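Local structure of UPF0336 protein Rv0637 (Mycobacterium tuberculosis, 5ZY8) at residues C[7-20]-C[98-112]. The protein probably acts as a subunit of a (3R)-hydroxyacyl-[acyl-carrier-protein] dehydratase, an enzyme that removes water from hydroxyacyl chains carried on acyl carrier protein. Numbering follows the deposited sequence.
Sequences IRGMIWRYPDYFIV and LAGDKLWARMDIHSV
Residues 11-14 and 17-19, the broken edge strand of a hot-dog sheet within this chain, pair antiparallel with its neighbour, strand 102-112, in the sheet that wraps helix 61-74. Trp-12 and Met-107 form a hydrogen-bonded pair, with Trp-12 N to Met-107 O at 2.7 Å and Met-107 N returning to Trp-12 O. Phe-18 and Leu-103 repeat the pattern beyond the corner at Pro-15 and Asp-16, where the edge strand breaks. There Asp-16 forms salt bridges to Arg-22 and Arg-26 of the second subunit. At the far end Val-20 O accepts a hydrogen bond from the N-H of Gly-100 (N to O 2.7 Å); Gly-100, with positive phi, suits the type II turn of residues 98-101.

Side chains alternate between two faces. Those of Trp-12, Phe-18 and Met-107 lie on the face packed by helix 61-74, which suits their large apolar surfaces, while Trp-12 NE1 is satisfied by Asp-70. The other face mixes charged and aromatic side chains with Ile-11 and Ile-19. Here Tyr-17 CB sits over the face of the six-membered ring of Trp-104, 3.7 Å from its centroid, and chi1 of 58°, which puts CG between the backbone N and the carbonyl carbon, swings the phenol ring to lie beneath Lys-102 with an edge toward the indole, the planes 66° apart. The extended Lys-102 chain crosses the tyrosine, CE 3.4 Å above the ring centre, so its methylenes pack while NZ makes a cation-pi contact.

Further along, Ile-11 CG2 rests 3.7 Å from Arg-106 CG, an aliphatic neighbour for a long polar chain. Arg-106 itself, bent at chi3, grips Asp-108 side-on: OD1 and OD2 of Asp-108 lie nearly in the guanidinium plane, meeting NE and NH1 through their syn lone pairs, and Arg-106 NH1 reaches Asp-108 OD2 at 2.8 Å.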
# COMPACT_ATOMS: atom_id res chain seq x y z
N ILE C 7 0.63 -3.04 -32.73
CA ILE C 7 0.35 -1.98 -31.77
C ILE C 7 1.25 -0.77 -31.96
O ILE C 7 1.17 0.18 -31.18
CB ILE C 7 0.46 -2.51 -30.33
CG1 ILE C 7 1.77 -3.29 -30.16
CG2 ILE C 7 -0.73 -3.38 -29.96
CD1 ILE C 7 2.14 -3.57 -28.74
N ARG C 8 2.09 -0.75 -33.01
CA ARG C 8 3.12 0.28 -33.15
C ARG C 8 2.52 1.68 -33.19
O ARG C 8 1.59 1.95 -33.95
CB ARG C 8 3.96 0.05 -34.41
CG ARG C 8 4.86 -1.16 -34.37
CD ARG C 8 5.20 -1.63 -35.78
NE ARG C 8 5.61 -3.03 -35.79
CZ ARG C 8 6.81 -3.46 -35.43
NH1 ARG C 8 7.09 -4.76 -35.47
NH2 ARG C 8 7.73 -2.60 -35.01
N GLY C 9 3.06 2.56 -32.34
CA GLY C 9 2.66 3.95 -32.36
C GLY C 9 1.30 4.23 -31.77
O GLY C 9 0.74 5.30 -32.02
N MET C 10 0.73 3.28 -31.03
CA MET C 10 -0.50 3.56 -30.30
C MET C 10 -0.22 4.47 -29.10
O MET C 10 0.75 4.27 -28.37
CB MET C 10 -1.13 2.25 -29.85
CG MET C 10 -2.12 1.69 -30.87
SD MET C 10 -2.66 0.01 -30.52
CE MET C 10 -3.96 -0.16 -31.74
N ILE C 11 -1.07 5.47 -28.92
CA ILE C 11 -1.02 6.36 -27.76
C ILE C 11 -2.24 6.04 -26.92
O ILE C 11 -3.37 6.10 -27.41
CB ILE C 11 -1.01 7.85 -28.16
CG1 ILE C 11 0.26 8.22 -28.93
CG2 ILE C 11 -1.18 8.74 -26.93
CD1 ILE C 11 0.19 9.59 -29.58
N TRP C 12 -2.01 5.72 -25.65
CA TRP C 12 -3.07 5.30 -24.74
C TRP C 12 -3.14 6.31 -23.60
O TRP C 12 -2.27 6.34 -22.73
CB TRP C 12 -2.82 3.87 -24.24
CG TRP C 12 -3.98 3.27 -23.52
CD1 TRP C 12 -4.20 3.23 -22.17
CD2 TRP C 12 -5.11 2.64 -24.13
NE1 TRP C 12 -5.39 2.60 -21.90
CE2 TRP C 12 -5.97 2.23 -23.09
CE3 TRP C 12 -5.48 2.38 -25.45
CZ2 TRP C 12 -7.17 1.57 -23.33
CZ3 TRP C 12 -6.67 1.73 -25.69
CH2 TRP C 12 -7.51 1.34 -24.64
N ARG C 13 -4.15 7.18 -23.65
CA ARG C 13 -4.37 8.14 -22.58
C ARG C 13 -5.14 7.48 -21.44
O ARG C 13 -6.20 6.88 -21.66
CB ARG C 13 -5.11 9.37 -23.11
CG ARG C 13 -4.21 10.37 -23.83
CD ARG C 13 -4.98 11.32 -24.72
NE ARG C 13 -4.61 11.19 -26.13
CZ ARG C 13 -5.43 11.40 -27.16
NH1 ARG C 13 -5.00 11.26 -28.41
NH2 ARG C 13 -6.69 11.76 -26.94
N TYR C 14 -4.60 7.58 -20.23
CA TYR C 14 -5.26 6.98 -19.07
C TYR C 14 -6.43 7.86 -18.65
O TYR C 14 -6.24 9.05 -18.38
CB TYR C 14 -4.27 6.83 -17.92
CG TYR C 14 -4.76 5.94 -16.79
CD1 TYR C 14 -4.98 4.58 -16.99
CD2 TYR C 14 -4.95 6.45 -15.51
CE1 TYR C 14 -5.42 3.76 -15.96
CE2 TYR C 14 -5.38 5.64 -14.47
CZ TYR C 14 -5.61 4.29 -14.70
OH TYR C 14 -6.03 3.47 -13.66
N PRO C 15 -7.65 7.31 -18.58
CA PRO C 15 -8.85 8.15 -18.39
C PRO C 15 -9.01 8.71 -16.98
O PRO C 15 -10.01 9.39 -16.72
CB PRO C 15 -9.99 7.19 -18.74
CG PRO C 15 -9.45 5.83 -18.41
CD PRO C 15 -7.98 5.87 -18.70
N ASP C 16 -8.09 8.44 -16.07
CA ASP C 16 -8.16 8.90 -14.70
C ASP C 16 -6.88 9.64 -14.34
O ASP C 16 -5.83 9.44 -14.95
CB ASP C 16 -8.37 7.72 -13.74
CG ASP C 16 -8.87 8.14 -12.37
OD1 ASP C 16 -9.14 9.35 -12.15
OD2 ASP C 16 -8.97 7.23 -11.51
N TYR C 17 -6.98 10.52 -13.35
CA TYR C 17 -5.79 11.12 -12.77
C TYR C 17 -5.30 10.30 -11.58
O TYR C 17 -5.98 9.41 -11.07
CB TYR C 17 -6.06 12.57 -12.39
CG TYR C 17 -7.18 12.79 -11.40
CD1 TYR C 17 -6.96 12.67 -10.03
CD2 TYR C 17 -8.45 13.12 -11.84
CE1 TYR C 17 -7.98 12.88 -9.13
CE2 TYR C 17 -9.47 13.34 -10.94
CZ TYR C 17 -9.24 13.22 -9.59
OH TYR C 17 -10.26 13.43 -8.69
N PHE C 18 -4.10 10.62 -11.12
CA PHE C 18 -3.44 9.90 -10.04
C PHE C 18 -2.92 10.92 -9.04
O PHE C 18 -2.17 11.83 -9.42
CB PHE C 18 -2.30 9.03 -10.60
CG PHE C 18 -1.48 8.31 -9.57
CD1 PHE C 18 -0.43 8.95 -8.92
CD2 PHE C 18 -1.73 6.98 -9.28
CE1 PHE C 18 0.34 8.28 -7.97
CE2 PHE C 18 -0.95 6.30 -8.34
CZ PHE C 18 0.07 6.95 -7.69
N ILE C 19 -3.32 10.79 -7.78
CA ILE C 19 -2.81 11.66 -6.72
C ILE C 19 -1.65 10.97 -6.04
O ILE C 19 -1.78 9.83 -5.56
CB ILE C 19 -3.90 12.00 -5.69
CG1 ILE C 19 -5.07 12.74 -6.33
CG2 ILE C 19 -3.29 12.87 -4.60
CD1 ILE C 19 -4.76 14.16 -6.68
N VAL C 20 -0.51 11.64 -5.98
CA VAL C 20 0.65 11.10 -5.28
C VAL C 20 0.39 11.29 -3.79
O VAL C 20 0.48 12.40 -3.27
CB VAL C 20 1.95 11.78 -5.72
CG1 VAL C 20 3.12 11.17 -5.00
CG2 VAL C 20 2.12 11.63 -7.23
N LEU C 98 6.12 15.32 -6.08
CA LEU C 98 5.91 15.47 -4.66
C LEU C 98 4.56 14.92 -4.22
O LEU C 98 3.64 14.71 -5.02
CB LEU C 98 5.97 16.94 -4.23
CG LEU C 98 7.03 17.86 -4.80
CD1 LEU C 98 6.81 19.26 -4.25
CD2 LEU C 98 8.43 17.34 -4.47
N ALA C 99 4.46 14.70 -2.91
CA ALA C 99 3.19 14.31 -2.33
C ALA C 99 2.18 15.42 -2.57
O ALA C 99 2.50 16.61 -2.47
CB ALA C 99 3.35 14.03 -0.84
N GLY C 100 0.96 15.02 -2.92
CA GLY C 100 -0.06 15.96 -3.31
C GLY C 100 -0.13 16.25 -4.79
O GLY C 100 -1.11 16.85 -5.24
N ASP C 101 0.87 15.84 -5.58
CA ASP C 101 0.84 16.12 -7.01
C ASP C 101 -0.26 15.33 -7.70
O ASP C 101 -0.47 14.14 -7.42
CB ASP C 101 2.18 15.80 -7.68
CG ASP C 101 3.25 16.81 -7.35
OD1 ASP C 101 4.42 16.61 -7.75
OD2 ASP C 101 2.92 17.82 -6.70
N LYS C 102 -0.95 15.99 -8.63
CA LYS C 102 -1.95 15.36 -9.49
C LYS C 102 -1.31 15.09 -10.85
O LYS C 102 -0.81 16.01 -11.49
CB LYS C 102 -3.17 16.27 -9.61
CG LYS C 102 -4.41 15.64 -10.21
CD LYS C 102 -5.44 16.72 -10.54
CE LYS C 102 -6.82 16.14 -10.70
NZ LYS C 102 -7.87 17.17 -10.87
N LEU C 103 -1.34 13.84 -11.28
CA LEU C 103 -0.61 13.41 -12.46
C LEU C 103 -1.56 12.79 -13.48
O LEU C 103 -2.47 12.03 -13.11
CB LEU C 103 0.48 12.39 -12.09
CG LEU C 103 1.56 12.86 -11.12
CD1 LEU C 103 2.64 11.81 -11.00
CD2 LEU C 103 2.13 14.18 -11.59
N TRP C 104 -1.33 13.09 -14.75
CA TRP C 104 -2.06 12.47 -15.86
C TRP C 104 -1.08 11.62 -16.65
O TRP C 104 -0.01 12.09 -17.03
CB TRP C 104 -2.72 13.51 -16.77
CG TRP C 104 -3.75 14.35 -16.08
CD1 TRP C 104 -3.55 15.54 -15.43
CD2 TRP C 104 -5.15 14.06 -15.97
NE1 TRP C 104 -4.74 16.00 -14.92
CE2 TRP C 104 -5.74 15.12 -15.24
CE3 TRP C 104 -5.96 13.01 -16.42
CZ2 TRP C 104 -7.10 15.15 -14.95
CZ3 TRP C 104 -7.31 13.05 -16.14
CH2 TRP C 104 -7.87 14.11 -15.41
N ALA C 105 -1.48 10.39 -16.92
CA ALA C 105 -0.62 9.40 -17.53
C ALA C 105 -1.01 9.17 -18.98
O ALA C 105 -2.19 9.26 -19.36
CB ALA C 105 -0.66 8.09 -16.76
N ARG C 106 -0.00 8.90 -19.79
CA ARG C 106 -0.16 8.68 -21.22
C ARG C 106 0.93 7.71 -21.63
O ARG C 106 2.11 8.01 -21.48
CB ARG C 106 -0.08 9.99 -22.00
CG ARG C 106 -0.35 9.86 -23.49
CD ARG C 106 0.09 11.10 -24.23
NE ARG C 106 1.23 10.86 -25.12
CZ ARG C 106 1.97 11.83 -25.66
NH1 ARG C 106 2.99 11.53 -26.46
NH2 ARG C 106 1.69 13.10 -25.39
N MET C 107 0.54 6.53 -22.10
CA MET C 107 1.49 5.53 -22.53
C MET C 107 1.56 5.51 -24.05
O MET C 107 0.54 5.36 -24.72
CB MET C 107 1.08 4.16 -22.01
CG MET C 107 2.18 3.13 -21.99
SD MET C 107 1.40 1.53 -21.86
CE MET C 107 0.66 1.44 -23.49
N ASP C 108 2.77 5.62 -24.60
CA ASP C 108 2.99 5.39 -26.02
C ASP C 108 3.73 4.08 -26.23
O ASP C 108 4.57 3.68 -25.42
CB ASP C 108 3.82 6.52 -26.66
CG ASP C 108 3.24 7.91 -26.42
OD1 ASP C 108 2.12 8.00 -25.88
OD2 ASP C 108 3.90 8.92 -26.80
N ILE C 109 3.46 3.44 -27.36
CA ILE C 109 4.26 2.29 -27.77
C ILE C 109 5.50 2.82 -28.48
O ILE C 109 5.43 3.34 -29.61
CB ILE C 109 3.46 1.34 -28.67
CG1 ILE C 109 2.25 0.83 -27.90
CG2 ILE C 109 4.38 0.22 -29.17
CD1 ILE C 109 2.51 -0.38 -27.06
N HIS C 110 6.64 2.71 -27.81
CA HIS C 110 7.87 3.30 -28.29
C HIS C 110 8.52 2.43 -29.35
O HIS C 110 9.05 2.94 -30.34
CB HIS C 110 8.82 3.53 -27.12
CG HIS C 110 9.96 4.46 -27.43
ND1 HIS C 110 11.22 4.00 -27.74
CD2 HIS C 110 10.03 5.81 -27.45
CE1 HIS C 110 12.02 5.03 -27.95
NE2 HIS C 110 11.33 6.14 -27.78
N SER C 111 8.48 1.11 -29.18
CA SER C 111 9.14 0.18 -30.09
C SER C 111 8.48 -1.18 -29.95
O SER C 111 8.01 -1.55 -28.88
CB SER C 111 10.64 0.02 -29.78
OG SER C 111 11.24 1.23 -29.34
N VAL C 112 8.49 -1.92 -31.05
CA VAL C 112 8.03 -3.31 -31.08
C VAL C 112 9.06 -4.08 -31.90
O VAL C 112 9.37 -3.69 -33.03
CB VAL C 112 6.62 -3.48 -31.69
CG1 VAL C 112 6.21 -4.95 -31.69
CG2 VAL C 112 5.61 -2.64 -30.94